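Local coordinates for tellurite resistance protein of COG3793 (Nostoc punctiforme, PDB 2OU3), which is a TerB-family protein that binds zinc and probably contributes to tellurite resistance, at the interface of chains A and B. Sequence-based numbering; all coordinates share one arbitrary frame. Chains: chain A/B, Tellurite resistance protein of COG3793.

The interface of chains A and B. Residues chain A 55-56, 59, 68; chain B 5, 8-9.
B:Leu8 packs its branched end on A:Gly56, with one methyl reaching A:Leu55, A:Ala59 and A:Ile68. The site is an apolar helix-packing patch in a two-fold symmetric interface between two copies of the protein. Helix 4-18 of chain B lies against helices 48-60 and 65-73 of chain A. The deposited assembly is a dimer, but the structure alone does not show that this pair forms in the cell.

The B:Leu8 CB is 4.4 Å from the A:Ala59 methyl CB. CG stands anti to the backbone N (chi1 177°), and this extends the branch point to the A:Gly56 backbone. There B:Leu8 CG lies 3.8 Å from A:Gly56 CA. With no side chain on A:Gly56, the leucine sits directly against the main chain of helix 48-60. The methyl B:Leu8 CD1 stays on the same glycine, 4.0 Å from A:Gly56 CA. The other methyl, CD2, points towards A:Leu55 and A:Ile68. B:Leu8 CD2 meets A:Ile68 CG2 at 3.8 Å and also packs on A:Ala59 CB and A:Leu55 CB. The A:Leu55 carbonyl oxygen is beside CD2 too, as a packing neighbour.

One turn earlier on the same helix, B:Ile5 covers another side of A:Ile68. The two isoleucines run antiparallel alongside each other. B:Ile5 CG2 rests 3.9 Å from A:Ile68 CG1, while B:Ile5 CG1 lies near A:Ile68 CG2. That A:Ile68 methyl thus touches both B:Ile5 and B:Leu8.

Beside the leucine, helix 48-60 of chain A and helix 4-18 of chain B come close at A:Ala59 and B:Gly9. The A:Ala59 methyl CB presses on B:Gly9 CA at 3.5 Å, a close carbon contact, with B:Gly9 N at 3.6 Å from the same CB.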
loop_
_atom_site.group_PDB
_atom_site.type_symbol
_atom_site.label_atom_id
_atom_site.label_comp_id
_atom_site.label_asym_id
_atom_site.label_seq_id
_atom_site.Cartn_x
_atom_site.Cartn_y
_atom_site.Cartn_z
ATOM N N LEU A 55 11.763 7.755 -0.562
ATOM C CA LEU A 55 11.542 8.247 -1.924
ATOM C C LEU A 55 10.630 7.319 -2.701
ATOM O O LEU A 55 9.760 7.777 -3.456
ATOM C CB LEU A 55 12.861 8.390 -2.674
ATOM C CG LEU A 55 13.835 9.498 -2.302
ATOM C CD1 LEU A 55 15.049 9.435 -3.214
ATOM C CD2 LEU A 55 13.218 10.790 -2.473
ATOM N N GLY A 56 10.800 6.012 -2.485
ATOM C CA GLY A 56 9.958 5.016 -3.158
ATOM C C GLY A 56 8.511 5.096 -2.674
ATOM O O GLY A 56 7.563 4.986 -3.457
ATOM N N ALA A 59 7.133 8.253 -4.227
ATOM C CA ALA A 59 6.895 8.052 -5.670
ATOM C C ALA A 59 5.641 7.243 -5.941
ATOM O O ALA A 59 4.941 7.517 -6.938
ATOM C CB ALA A 59 8.097 7.378 -6.335
ATOM N N ILE A 68 10.127 14.233 -6.390
ATOM C CA ILE A 68 11.174 13.242 -6.125
ATOM C C ILE A 68 12.569 13.787 -6.436
ATOM O O ILE A 68 13.513 13.617 -5.645
ATOM C CB ILE A 68 10.915 11.909 -6.904
ATOM C CG1 ILE A 68 9.541 11.346 -6.549
ATOM C CG2 ILE A 68 12.023 10.886 -6.606
ATOM C CD1 ILE A 68 9.268 11.087 -5.051
ATOM N N ILE B 5 11.979 7.344 -12.098
ATOM C CA ILE B 5 11.123 7.717 -10.960
ATOM C C ILE B 5 9.884 6.824 -10.925
ATOM O O ILE B 5 9.479 6.353 -9.875
ATOM C CB ILE B 5 10.704 9.234 -10.980
ATOM C CG1 ILE B 5 11.906 10.115 -10.608
ATOM C CG2 ILE B 5 9.499 9.484 -10.019
ATOM C CD1 ILE B 5 11.872 11.542 -11.196
ATOM N N LEU B 8 10.922 3.594 -9.618
ATOM C CA LEU B 8 11.081 3.728 -8.177
ATOM C C LEU B 8 9.779 3.470 -7.439
ATOM O O LEU B 8 9.742 2.651 -6.531
ATOM C CB LEU B 8 11.594 5.141 -7.859
ATOM C CG LEU B 8 11.774 5.526 -6.418
ATOM C CD1 LEU B 8 12.914 4.711 -5.786
ATOM C CD2 LEU B 8 12.008 7.057 -6.398
ATOM N N GLY B 9 8.716 4.159 -7.844
ATOM C CA GLY B 9 7.418 4.051 -7.161
ATOM C C GLY B 9 6.732 2.712 -7.406
ATOM O O GLY B 9 6.218 2.086 -6.474
#